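Local coordinates for protein Methylcobalamin\: coenzyme M methyltransferase (PDB 4AY7) that probably transfers the methyl group of a methylated corrinoid to coenzyme M in methanogenesis, using a zinc-dependent TIM-barrel active site, at residues K277-I282 against G317-A322; D123-G128 against S192-N197; T159-L164 against K168-W173. One frame throughout, in Å; residues are numbered along the deposited sequence. Where two conformers were deposited one is given.

Contact 1 of 3, residues K277-I282 against G317-A322; sequences KGKEVI and GIDVLA. With MG (magnesium ion), chain D.
K279 reaches from the helix to the carboxylate of D319, and the two side chains meet in a salt bridge, K279 NZ to D319 OD2 at 2.6 Å. OD2 accepts on its syn lone pair, facing OD1, and the ammonium thereby also comes within 3.1 Å of D319 OD1, a weak second bond. D319 OD1 in turn binds a magnesium ion at 2.2 Å. The carboxylate is thus shared between a lysine and a metal, and the two cations should favour its ionised form. Two waters join the magnesium shell, and the one 2.1 Å from the ion donates to G317 O at 2.9 Å, tying the backbone at G317 to the metal site.

Bends at chi2 (-76°) and chi3 (-74°) lead the lysine chain past the G317 carbonyl to the carboxylate, with K279 CE 3.4 Å from G317 O. G317 itself ends helix 303-315 in a Schellman motif, with positive phi. OD2 is fixed a second time by the backbone N of L288, and backbone bonds between D319 and L288 hold the aspartate beside strand 287-292. The contact therefore joins helix 275-282 to the turn leading into strand 320-323 at the periphery of the TIM barrel, with strand 287-292 alongside, while I282 and V281 turn to helix 252-259.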
ATOM      1  N   LYS A 277       3.393  -3.963 -20.990  1.00 24.32           N
ATOM      2  CA  LYS A 277       2.045  -3.828 -21.408  1.00 26.32           C
ATOM      3  C   LYS A 277       1.370  -2.759 -20.507  1.00 23.87           C
ATOM      4  O   LYS A 277       0.656  -1.810 -20.998  1.00 22.73           O
ATOM      5  CB  LYS A 277       1.320  -5.157 -21.348  1.00 29.12           C
ATOM      6  CG  LYS A 277      -0.163  -5.023 -21.610  1.00 32.75           C
ATOM      7  CD  LYS A 277      -0.925  -6.331 -21.368  1.00 38.74           C
ATOM      8  CE  LYS A 277      -2.122  -6.395 -22.355  1.00 43.48           C
ATOM      9  NZ  LYS A 277      -3.276  -7.268 -21.976  1.00 46.53           N
ATOM     10  N   GLY A 278       1.587  -2.883 -19.198  1.00 22.69           N
ATOM     11  CA  GLY A 278       1.051  -1.886 -18.285  1.00 22.53           C
ATOM     12  C   GLY A 278       1.465  -0.459 -18.651  1.00 23.06           C
ATOM     13  O   GLY A 278       0.632   0.493 -18.584  1.00 23.00           O
ATOM     14  N   LYS A 279       2.742  -0.283 -19.025  1.00 22.46           N
ATOM     15  CA  LYS A 279       3.269   1.064 -19.380  1.00 23.14           C
ATOM     16  C   LYS A 279       2.577   1.589 -20.620  1.00 23.38           C
ATOM     17  O   LYS A 279       2.350   2.797 -20.746  1.00 24.05           O
ATOM     18  CB  LYS A 279       4.808   1.079 -19.514  1.00 23.61           C
ATOM     19  CG  LYS A 279       5.547   0.837 -18.212  1.00 24.14           C
ATOM     20  CD  LYS A 279       5.556   2.068 -17.272  1.00 24.82           C
ATOM     21  CE  LYS A 279       6.534   3.084 -17.849  1.00 24.24           C
ATOM     22  NZ  LYS A 279       6.570   4.304 -17.047  1.00 25.59           N
ATOM     23  N   GLU A 280       2.230   0.697 -21.550  1.00 24.31           N
ATOM     24  CA  GLU A 280       1.524   1.092 -22.768  1.00 26.42           C
ATOM     25  C   GLU A 280       0.134   1.637 -22.456  1.00 24.42           C
ATOM     26  O   GLU A 280      -0.290   2.633 -23.049  1.00 23.88           O
ATOM     27  CB  GLU A 280       1.391  -0.038 -23.800  1.00 30.98           C
ATOM     28  CG  GLU A 280       2.686  -0.377 -24.591  1.00 38.14           C
ATOM     29  CD  GLU A 280       2.475  -1.503 -25.645  1.00 45.74           C
ATOM     30  OE1 GLU A 280       1.288  -1.680 -26.086  1.00 53.21           O
ATOM     31  OE2 GLU A 280       3.468  -2.215 -26.032  1.00 51.54           O
ATOM     32  N   VAL A 281      -0.552   0.979 -21.510  1.00 24.47           N
ATOM     33  CA  VAL A 281      -1.913   1.397 -21.107  1.00 22.86           C
ATOM     34  C   VAL A 281      -1.881   2.750 -20.402  1.00 21.68           C
ATOM     35  O   VAL A 281      -2.650   3.648 -20.742  1.00 22.21           O
ATOM     36  CB  VAL A 281      -2.603   0.340 -20.252  1.00 24.35           C
ATOM     37  CG1 VAL A 281      -3.934   0.874 -19.701  1.00 24.15           C
ATOM     38  CG2 VAL A 281      -2.800  -0.945 -21.015  1.00 24.57           C
ATOM     39  N   ILE A 282      -0.970   2.940 -19.482  1.00 20.31           N
ATOM     40  CA  ILE A 282      -0.983   4.126 -18.697  1.00 20.58           C
ATOM     41  C   ILE A 282      -0.278   5.307 -19.293  1.00 20.24           C
ATOM     42  O   ILE A 282      -0.612   6.433 -18.931  1.00 19.97           O
ATOM     43  CB  ILE A 282      -0.497   3.850 -17.218  1.00 20.63           C
ATOM     44  CG1 ILE A 282       1.022   3.729 -17.137  1.00 20.64           C
ATOM     45  CG2 ILE A 282      -1.241   2.636 -16.652  1.00 21.14           C
ATOM     46  CD1 ILE A 282       1.565   3.359 -15.760  1.00 22.25           C
ATOM     47  N   GLY A 317      10.434  -1.491 -18.484  1.00 18.85           N
ATOM     48  CA  GLY A 317      10.276  -0.097 -18.103  1.00 19.05           C
ATOM     49  C   GLY A 317       9.610   0.257 -16.778  1.00 19.15           C
ATOM     50  O   GLY A 317       9.162   1.411 -16.583  1.00 19.17           O
ATOM     51  N   ILE A 318       9.495  -0.717 -15.860  1.00 18.56           N
ATOM     52  CA  ILE A 318       9.007  -0.432 -14.525  1.00 18.10           C
ATOM     53  C   ILE A 318       9.735   0.756 -13.937  1.00 18.02           C
ATOM     54  O   ILE A 318      10.923   0.951 -14.193  1.00 18.43           O
ATOM     55  CB  ILE A 318       9.166  -1.686 -13.628  1.00 18.27           C
ATOM     56  CG1 ILE A 318       8.079  -1.691 -12.586  1.00 18.81           C
ATOM     57  CG2 ILE A 318      10.578  -1.794 -12.977  1.00 18.42           C
ATOM     58  CD1 ILE A 318       6.700  -2.122 -13.124  1.00 18.76           C
ATOM     59  N   ASP A 319       9.010   1.607 -13.221  1.00 17.67           N
ATOM     60  CA  ASP A 319       9.564   2.800 -12.668  1.00 18.23           C
ATOM     61  C   ASP A 319      10.190   2.632 -11.314  1.00 17.68           C
ATOM     62  O   ASP A 319      11.138   3.341 -10.950  1.00 17.72           O
ATOM     63  CB  ASP A 319       8.513   3.885 -12.695  1.00 19.21           C
ATOM     64  CG  ASP A 319       8.009   4.141 -14.096  1.00 20.12           C
ATOM     65  OD1 ASP A 319       8.831   4.630 -14.884  1.00 21.04           O
ATOM     66  OD2 ASP A 319       6.879   3.777 -14.476  1.00 19.74           O
ATOM     67  N   VAL A 320       9.592   1.769 -10.525  1.00 17.82           N
ATOM     68  CA  VAL A 320      10.046   1.382  -9.196  1.00 17.44           C
ATOM     69  C   VAL A 320       9.912  -0.146  -9.093  1.00 17.82           C
ATOM     70  O   VAL A 320       8.796  -0.689  -9.262  1.00 17.90           O
ATOM     71  CB  VAL A 320       9.243   2.012  -8.053  1.00 17.19           C
ATOM     72  CG1 VAL A 320       9.638   1.356  -6.713  1.00 16.78           C
ATOM     73  CG2 VAL A 320       9.424   3.570  -8.012  1.00 17.03           C
ATOM     74  N   LEU A 321      11.036  -0.820  -8.938  1.00 17.34           N
ATOM     75  CA  LEU A 321      11.015  -2.307  -8.902  1.00 17.32           C
ATOM     76  C   LEU A 321      10.550  -2.720  -7.516  1.00 17.44           C
ATOM     77  O   LEU A 321      11.102  -2.257  -6.481  1.00 17.69           O
ATOM     78  CB  LEU A 321      12.362  -2.886  -9.176  1.00 17.27           C
ATOM     79  CG  LEU A 321      12.574  -4.401  -9.105  1.00 17.29           C
ATOM     80  CD1 LEU A 321      11.650  -5.035 -10.124  1.00 17.27           C
ATOM     81  CD2 LEU A 321      14.022  -4.891  -9.238  1.00 17.55           C
ATOM     82  N   ALA A 322       9.539  -3.581  -7.485  1.00 17.49           N
ATOM     83  CA  ALA A 322       8.897  -3.939  -6.190  1.00 17.60           C
ATOM     84  C   ALA A 322       8.090  -5.220  -6.308  1.00 18.09           C
ATOM     85  O   ALA A 322       7.742  -5.613  -7.401  1.00 17.46           O
ATOM     86  CB  ALA A 322       7.991  -2.779  -5.708  1.00 17.50           C
TER
HETATM   87 MG    MG D 600      10.063   5.391 -16.527  1.00 44.28          MG
HETATM   88  O   HOH W   1      10.511   3.698 -17.659  1.00 26.72           O
HETATM   89  O   HOH W   2      11.747   5.673 -15.433  1.00 44.84           O

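Contact 2 of 3, residues D123-G128 against S192-N197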
ATOM      1  N   ASP A 123     -11.760  13.422  17.046  1.00 30.10           N
ATOM      2  CA  ASP A 123     -10.491  13.037  17.581  1.00 31.02           C
ATOM      3  C   ASP A 123      -9.919  11.764  16.949  1.00 28.04           C
ATOM      4  O   ASP A 123      -9.193  11.003  17.622  1.00 26.94           O
ATOM      5  CB  ASP A 123     -10.614  12.850  19.085  1.00 32.69           C
ATOM      6  CG  ASP A 123     -11.557  11.702  19.445  1.00 36.59           C
ATOM      7  OD1 ASP A 123     -12.383  11.261  18.587  1.00 37.06           O
ATOM      8  OD2 ASP A 123     -11.492  11.225  20.586  1.00 41.44           O
ATOM      9  N   LEU A 124     -10.282  11.550  15.682  1.00 26.25           N
ATOM     10  CA  LEU A 124      -9.838  10.387  14.900  1.00 24.60           C
ATOM     11  C   LEU A 124      -8.375  10.029  15.192  1.00 24.16           C
ATOM     12  O   LEU A 124      -8.041   8.888  15.456  1.00 23.08           O
ATOM     13  CB  LEU A 124      -9.942  10.699  13.416  1.00 24.84           C
ATOM     14  CG  LEU A 124      -9.595   9.513  12.505  1.00 23.17           C
ATOM     15  CD1 LEU A 124     -10.527   8.361  12.752  1.00 22.95           C
ATOM     16  CD2 LEU A 124      -9.645   9.985  11.057  1.00 23.08           C
ATOM     17  N   LEU A 125      -7.501  11.029  15.180  1.00 24.49           N
ATOM     18  CA  LEU A 125      -6.054  10.736  15.259  1.00 24.43           C
ATOM     19  C   LEU A 125      -5.551  10.193  16.604  1.00 25.32           C
ATOM     20  O   LEU A 125      -4.443   9.667  16.721  1.00 25.64           O
ATOM     21  CB  LEU A 125      -5.269  11.967  14.798  1.00 24.69           C
ATOM     22  CG  LEU A 125      -5.383  12.387  13.302  1.00 23.65           C
ATOM     23  CD1 LEU A 125      -4.474  13.593  13.075  1.00 23.50           C
ATOM     24  CD2 LEU A 125      -5.088  11.294  12.203  1.00 22.27           C
ATOM     25  N   GLN A 126      -6.356  10.308  17.622  1.00 25.83           N
ATOM     26  CA  GLN A 126      -6.042   9.720  18.921  1.00 27.81           C
ATOM     27  C   GLN A 126      -6.636   8.347  19.124  1.00 26.34           C
ATOM     28  O   GLN A 126      -6.308   7.681  20.118  1.00 26.03           O
ATOM     29  CB  GLN A 126      -6.473  10.650  20.063  1.00 30.37           C
ATOM     30  CG  GLN A 126      -5.679  11.933  20.186  1.00 33.15           C
ATOM     31  CD  GLN A 126      -6.613  13.126  20.154  1.00 40.53           C
ATOM     32  OE1 GLN A 126      -6.848  13.814  21.175  1.00 41.31           O
ATOM     33  NE2 GLN A 126      -7.241  13.328  18.984  1.00 44.99           N
ATOM     34  N   ARG A 127      -7.467   7.925  18.187  1.00 24.52           N
ATOM     35  CA  ARG A 127      -8.181   6.666  18.269  1.00 24.85           C
ATOM     36  C   ARG A 127      -7.463   5.439  17.739  1.00 24.11           C
ATOM     37  O   ARG A 127      -6.644   5.530  16.841  1.00 21.71           O
ATOM     38  CB  ARG A 127      -9.524   6.780  17.568  1.00 25.73           C
ATOM     39  CG  ARG A 127     -10.442   7.757  18.272  1.00 28.16           C
ATOM     40  CD  ARG A 127     -11.854   7.691  17.706  1.00 30.98           C
ATOM     41  NE  ARG A 127     -12.707   8.645  18.449  1.00 35.94           N
ATOM     42  CZ  ARG A 127     -13.984   8.455  18.738  1.00 36.82           C
ATOM     43  NH1 ARG A 127     -14.597   7.348  18.312  1.00 37.36           N
ATOM     44  NH2 ARG A 127     -14.664   9.383  19.451  1.00 40.07           N
ATOM     45  N   GLY A 128      -7.749   4.282  18.351  1.00 23.42           N
ATOM     46  CA  GLY A 128      -7.194   3.023  17.859  1.00 22.95           C
ATOM     47  C   GLY A 128      -5.684   3.039  17.949  1.00 22.74           C
ATOM     48  O   GLY A 128      -5.131   3.516  18.925  1.00 22.40           O
ATOM     49  N   SER A 192      -9.803   9.133   5.413  1.00 18.89           N
ATOM     50  CA  SER A 192      -8.551   8.674   4.737  1.00 18.39           C
ATOM     51  C   SER A 192      -7.562   9.820   4.565  1.00 18.33           C
ATOM     52  O   SER A 192      -6.379   9.682   4.838  1.00 17.57           O
ATOM     53  CB  SER A 192      -8.899   8.009   3.376  1.00 19.08           C
ATOM     54  OG  SER A 192      -9.456   6.704   3.647  1.00 19.73           O
ATOM     55  N   ILE A 193      -8.067  10.975   4.164  1.00 18.68           N
ATOM     56  CA  ILE A 193      -7.199  12.115   3.878  1.00 18.86           C
ATOM     57  C   ILE A 193      -6.598  12.603   5.200  1.00 19.03           C
ATOM     58  O   ILE A 193      -5.374  12.904   5.298  1.00 19.57           O
ATOM     59  CB  ILE A 193      -8.026  13.228   3.214  1.00 19.37           C
ATOM     60  CG1 ILE A 193      -8.365  12.788   1.825  1.00 19.64           C
ATOM     61  CG2 ILE A 193      -7.314  14.552   3.314  1.00 19.54           C
ATOM     62  CD1 ILE A 193      -9.425  13.639   1.192  1.00 20.44           C
ATOM     63  N   ILE A 194      -7.438  12.658   6.225  1.00 18.99           N
ATOM     64  CA  ILE A 194      -6.983  13.100   7.559  1.00 19.06           C
ATOM     65  C   ILE A 194      -5.814  12.221   8.055  1.00 18.65           C
ATOM     66  O   ILE A 194      -4.812  12.722   8.564  1.00 18.86           O
ATOM     67  CB  ILE A 194      -8.106  13.122   8.595  1.00 19.47           C
ATOM     68  CG1 ILE A 194      -9.132  14.247   8.278  1.00 19.96           C
ATOM     69  CG2 ILE A 194      -7.525  13.270  10.029  1.00 19.96           C
ATOM     70  CD1 ILE A 194     -10.505  14.136   8.928  1.00 20.21           C
ATOM     71  N   TYR A 195      -5.991  10.920   7.984  1.00 17.84           N
ATOM     72  CA  TYR A 195      -4.950   9.964   8.476  1.00 17.81           C
ATOM     73  C   TYR A 195      -3.705  10.033   7.614  1.00 17.78           C
ATOM     74  O   TYR A 195      -2.580  10.124   8.116  1.00 18.81           O
ATOM     75  CB  TYR A 195      -5.521   8.563   8.439  1.00 17.43           C
ATOM     76  CG  TYR A 195      -4.558   7.441   8.845  1.00 17.45           C
ATOM     77  CD1 TYR A 195      -3.630   7.611   9.865  1.00 17.71           C
ATOM     78  CD2 TYR A 195      -4.601   6.218   8.208  1.00 17.31           C
ATOM     79  CE1 TYR A 195      -2.757   6.589  10.243  1.00 17.99           C
ATOM     80  CE2 TYR A 195      -3.781   5.138   8.609  1.00 17.68           C
ATOM     81  CZ  TYR A 195      -2.841   5.349   9.621  1.00 18.00           C
ATOM     82  OH  TYR A 195      -1.981   4.358   9.994  1.00 18.34           O
ATOM     83  N   ALA A 196      -3.898  10.036   6.301  1.00 17.48           N
ATOM     84  CA  ALA A 196      -2.756  10.147   5.357  1.00 17.24           C
ATOM     85  C   ALA A 196      -1.893  11.401   5.649  1.00 17.94           C
ATOM     86  O   ALA A 196      -0.693  11.299   5.795  1.00 18.04           O
ATOM     87  CB  ALA A 196      -3.272  10.165   3.908  1.00 16.79           C
ATOM     88  N   ASN A 197      -2.512  12.575   5.754  1.00 18.39           N
ATOM     89  CA  ASN A 197      -1.794  13.754   6.115  1.00 19.07           C
ATOM     90  C   ASN A 197      -1.106  13.743   7.419  1.00 19.99           C
ATOM     91  O   ASN A 197      -0.031  14.366   7.579  1.00 20.64           O
ATOM     92  CB  ASN A 197      -2.654  15.032   5.904  1.00 19.89           C
ATOM     93  CG  ASN A 197      -2.858  15.390   4.425  1.00 20.14           C
ATOM     94  OD1 ASN A 197      -1.984  15.198   3.641  1.00 19.75           O
ATOM     95  ND2 ASN A 197      -4.035  15.907   4.062  1.00 20.94           N
TER
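The first torsions of L124 and L125 bring two leucines onto one isoleucine, I194. L124 carries CG trans to its own N (chi1 -176°), which extends CD2 toward the helix; L125 instead places CG beside its N (chi1 -67°), which brings its CD2 against both I194 CG2 and the helix backbone at Y195. On the helix, I194 presents the CG2 methyl to both leucines. L125 CD2 approaches I194 CG2 at 3.8 Å, and L124 CD2 comes to 4.0 Å from the same I194 CG2. Both leucines run obliquely against the isoleucine. The branch point of L125 closes in as well, L125 CG lying 4.0 Å from I194 CG2.

L125 reaches further along the helix than L124 does: its CD2 lies 4.0 Å from Y195 CA, a methyl resting on the helix backbone. No hydrogen bond crosses the contact. The helix is part of 178-202, which precedes strand 206-210 in the TIM barrel of this URO-D family enzyme; the partner is a short 3-10 turn in the loop ahead of helix 130-144. I130 of that helix touches L124, L125 and Y195, and the Y195 side chain also meets V133 and, on helix 86-90, V86 and L87.

The turn is braced from within. Q126 N bonds to D123 O at 2.9 Å and R127 N to L124 O at 3.0 Å, while a salt bridge spans its ends: R127 NE to D123 OD1 is 2.6 Å. That donor comes from above the carboxylate plane, 36° out of it, with D123 CG at the guanidinium edge. P121 packs on R127, and V120 touches I194.

Contact 3 of 3, residues T159-L164 against K168-W173; sequences TVASDL and KSFMKW
The F170 ring lies against the backbone turn of A161 and S162. S162 CB, in the conformer described, sits over one face, 4.3 Å from the ring centroid and 17° off the ring normal, a CH-pi contact displaced toward the rim. A161 CB approaches the ring obliquely. The ring is thus wedged against a helix that offers it small side chains.

The contact joins two consecutive helices, 157-165 and 167-176, that follow strand 150-155 of the TIM barrel and lead, by way of a short turn, into the long helix 178-202. F170 carries its ring trans to the backbone N (chi1 -171°), which turns it toward helix 157-165, where S162 and F170 have their CA atoms 5.5 Å apart. F170 CD1 rests 3.8 Å from S162 CA, which stands on the same side of the ring as S162 CB, so this face also lies on the helix backbone. No hydrogen bond crosses; the contact is buried and made by van der Waals and CH-pi contacts. V158 and V165 of helix 157-165 and M219 of a loop also touch the ring.

The helices are anchored on other sides: T159 OG1 bonds with D211 and V213, and S169 OG with the carbonyl of P112, while A161 also packs on A188 of helix 178-202. Across the pair, the shortest carbon-carbon approach of side chains is A161 CB to F170 CE1, 3.7 Å.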
ATOM      1  N   THR A 159     -12.038   0.636   0.356  1.00 20.68           N
ATOM      2  CA  THR A 159     -11.984  -0.416   1.355  1.00 20.63           C
ATOM      3  C   THR A 159     -12.433   0.076   2.737  1.00 20.18           C
ATOM      4  O   THR A 159     -13.123  -0.659   3.439  1.00 19.40           O
ATOM      5  CB  THR A 159     -10.565  -1.003   1.302  1.00 20.74           C
ATOM      6  OG1 THR A 159     -10.410  -1.592  -0.001  1.00 20.54           O
ATOM      7  CG2 THR A 159     -10.297  -2.111   2.384  1.00 20.24           C
ATOM      8  N   VAL A 160     -12.110   1.334   3.082  1.00 19.01           N
ATOM      9  CA  VAL A 160     -12.559   1.918   4.344  1.00 18.89           C
ATOM     10  C   VAL A 160     -14.074   2.048   4.339  1.00 19.36           C
ATOM     11  O   VAL A 160     -14.698   1.682   5.330  1.00 19.17           O
ATOM     12  CB  VAL A 160     -11.965   3.336   4.604  1.00 18.49           C
ATOM     13  CG1 VAL A 160     -12.682   4.006   5.753  1.00 18.05           C
ATOM     14  CG2 VAL A 160     -10.458   3.240   4.827  1.00 17.77           C
ATOM     15  N   ALA A 161     -14.677   2.472   3.227  1.00 19.00           N
ATOM     16  CA  ALA A 161     -16.118   2.614   3.188  1.00 19.55           C
ATOM     17  C   ALA A 161     -16.775   1.247   3.361  1.00 19.94           C
ATOM     18  O   ALA A 161     -17.742   1.092   4.098  1.00 19.73           O
ATOM     19  CB  ALA A 161     -16.569   3.210   1.870  1.00 19.81           C
ATOM     20  N   SER A 162     -16.238   0.267   2.655  1.00 19.93           N
ATOM     21  CA  SER A 162     -16.728  -1.103   2.686  0.70 20.47           C
ATOM     22  C   SER A 162     -16.644  -1.707   4.079  1.00 20.45           C
ATOM     23  O   SER A 162     -17.584  -2.419   4.533  1.00 21.16           O
ATOM     24  CB  SER A 162     -15.903  -1.947   1.726  0.70 20.92           C
ATOM     25  OG  SER A 162     -16.451  -3.236   1.654  0.70 22.62           O
ATOM     26  N   ASP A 163     -15.552  -1.405   4.777  1.00 20.13           N
ATOM     27  CA  ASP A 163     -15.428  -1.856   6.200  1.00 20.99           C
ATOM     28  C   ASP A 163     -16.345  -1.104   7.183  1.00 20.70           C
ATOM     29  O   ASP A 163     -16.780  -1.737   8.207  1.00 20.35           O
ATOM     30  CB  ASP A 163     -13.983  -1.815   6.689  1.00 21.35           C
ATOM     31  CG  ASP A 163     -13.094  -2.882   6.018  1.00 23.51           C
ATOM     32  OD1 ASP A 163     -13.566  -3.983   5.613  1.00 26.38           O
ATOM     33  OD2 ASP A 163     -11.885  -2.660   6.019  1.00 24.99           O
ATOM     34  N   LEU A 164     -16.775   0.135   6.849  1.00 20.20           N
ATOM     35  CA  LEU A 164     -17.673   0.846   7.751  1.00 20.47           C
ATOM     36  C   LEU A 164     -19.012   0.137   7.742  1.00 20.64           C
ATOM     37  O   LEU A 164     -19.707   0.089   8.761  1.00 21.74           O
ATOM     38  CB  LEU A 164     -17.892   2.279   7.307  1.00 21.47           C
ATOM     39  CG  LEU A 164     -16.699   3.172   7.505  1.00 22.60           C
ATOM     40  CD1 LEU A 164     -16.985   4.574   6.964  1.00 23.37           C
ATOM     41  CD2 LEU A 164     -16.201   3.198   8.924  1.00 23.49           C
ATOM     42  N   LYS A 168     -20.970  -6.767   2.214  1.00 29.26           N
ATOM     43  CA  LYS A 168     -22.296  -7.172   1.749  1.00 31.20           C
ATOM     44  C   LYS A 168     -23.289  -5.979   1.586  1.00 30.79           C
ATOM     45  O   LYS A 168     -24.035  -5.904   0.605  1.00 32.18           O
ATOM     46  CB  LYS A 168     -22.827  -8.188   2.711  1.00 34.76           C
ATOM     47  CG  LYS A 168     -24.113  -8.830   2.290  1.00 38.31           C
ATOM     48  CD  LYS A 168     -24.667  -9.648   3.447  1.00 41.58           C
ATOM     49  CE  LYS A 168     -26.188  -9.752   3.367  1.00 43.60           C
ATOM     50  NZ  LYS A 168     -26.573 -10.740   2.322  1.00 46.32           N
ATOM     51  N   SER A 169     -23.297  -5.060   2.553  1.00 28.44           N
ATOM     52  CA  SER A 169     -24.130  -3.859   2.458  1.00 27.90           C
ATOM     53  C   SER A 169     -23.586  -2.955   1.362  1.00 27.70           C
ATOM     54  O   SER A 169     -24.306  -2.362   0.584  1.00 27.30           O
ATOM     55  CB  SER A 169     -24.158  -3.101   3.763  1.00 26.45           C
ATOM     56  OG  SER A 169     -24.658  -3.943   4.793  1.00 26.59           O
ATOM     57  N   PHE A 170     -22.285  -2.843   1.301  1.00 27.64           N
ATOM     58  CA  PHE A 170     -21.630  -1.970   0.285  1.00 27.82           C
ATOM     59  C   PHE A 170     -22.012  -2.404  -1.136  1.00 30.01           C
ATOM     60  O   PHE A 170     -22.469  -1.581  -1.936  1.00 31.86           O
ATOM     61  CB  PHE A 170     -20.126  -1.973   0.535  1.00 27.33           C
ATOM     62  CG  PHE A 170     -19.353  -0.991  -0.270  1.00 28.41           C
ATOM     63  CD1 PHE A 170     -19.196   0.316   0.169  1.00 28.76           C
ATOM     64  CD2 PHE A 170     -18.745  -1.372  -1.419  1.00 28.52           C
ATOM     65  CE1 PHE A 170     -18.484   1.217  -0.542  1.00 28.87           C
ATOM     66  CE2 PHE A 170     -18.028  -0.454  -2.166  1.00 28.48           C
ATOM     67  CZ  PHE A 170     -17.867   0.833  -1.703  1.00 27.96           C
ATOM     68  N   MET A 171     -21.943  -3.695  -1.433  1.00 30.24           N
ATOM     69  CA  MET A 171     -22.318  -4.178  -2.751  0.70 32.97           C
ATOM     70  C   MET A 171     -23.803  -3.971  -3.029  1.00 32.59           C
ATOM     71  O   MET A 171     -24.184  -3.472  -4.097  1.00 33.50           O
ATOM     72  CB  MET A 171     -21.912  -5.644  -2.919  0.70 35.02           C
ATOM     73  CG  MET A 171     -20.408  -5.809  -3.154  0.70 38.06           C
ATOM     74  SD  MET A 171     -19.821  -7.524  -3.408  0.70 46.32           S
ATOM     75  CE  MET A 171     -21.093  -8.196  -4.522  0.70 41.07           C
ATOM     76  N   LYS A 172     -24.644  -4.291  -2.056  1.00 34.11           N
ATOM     77  CA  LYS A 172     -26.095  -4.154  -2.208  1.00 34.57           C
ATOM     78  C   LYS A 172     -26.485  -2.698  -2.411  1.00 33.84           C
ATOM     79  O   LYS A 172     -27.305  -2.401  -3.252  1.00 34.25           O
ATOM     80  CB  LYS A 172     -26.793  -4.764  -0.974  1.00 38.02           C
ATOM     81  CG  LYS A 172     -28.312  -4.918  -1.013  1.00 41.44           C
ATOM     82  CD  LYS A 172     -28.808  -5.692   0.254  1.00 44.74           C
ATOM     83  CE  LYS A 172     -30.182  -6.386   0.123  1.00 48.31           C
ATOM     84  NZ  LYS A 172     -31.364  -5.794   0.875  1.00 49.11           N
ATOM     85  N   TRP A 173     -25.878  -1.778  -1.668  1.00 32.38           N
ATOM     86  CA  TRP A 173     -26.175  -0.362  -1.835  1.00 32.34           C
ATOM     87  C   TRP A 173     -25.690   0.224  -3.143  1.00 33.14           C
ATOM     88  O   TRP A 173     -26.268   1.210  -3.646  1.00 34.42           O
ATOM     89  CB  TRP A 173     -25.596   0.429  -0.700  1.00 30.30           C
ATOM     90  CG  TRP A 173     -26.156  -0.003   0.634  1.00 30.83           C
ATOM     91  CD1 TRP A 173     -27.183  -0.888   0.887  1.00 31.70           C
ATOM     92  CD2 TRP A 173     -25.718   0.447   1.925  1.00 30.62           C
ATOM     93  NE1 TRP A 173     -27.358  -1.035   2.239  1.00 32.67           N
ATOM     94  CE2 TRP A 173     -26.512  -0.248   2.902  1.00 30.93           C
ATOM     95  CE3 TRP A 173     -24.761   1.328   2.346  1.00 31.69           C
ATOM     96  CZ2 TRP A 173     -26.350  -0.059   4.243  1.00 31.97           C
ATOM     97  CZ3 TRP A 173     -24.583   1.502   3.702  1.00 31.70           C
ATOM     98  CH2 TRP A 173     -25.381   0.851   4.629  1.00 31.36           C
TER

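In the fold
From the N terminus, the loop before helix 130-144 comes first, and contact 2 closes the chain from D123-G128 to S192-N197 around helix 130-144, strand 150-155 and the two helices of contact 3. Contact 3 is nested in that loop, linking helix 157-165 to helix 167-176, and touches contact 2 where V160 CG2 meets S192 OG at 3.8 Å. Contact 1 stands in series, closing a loop that runs from helix 275-282 through strand 287-292 and helices 294-298 and 303-315 to strand 320-323. It lies on the opposite side of the chain's centre from contact 2, with centres 32 Å apart, and about 19 Å at nearest atoms from each of the others.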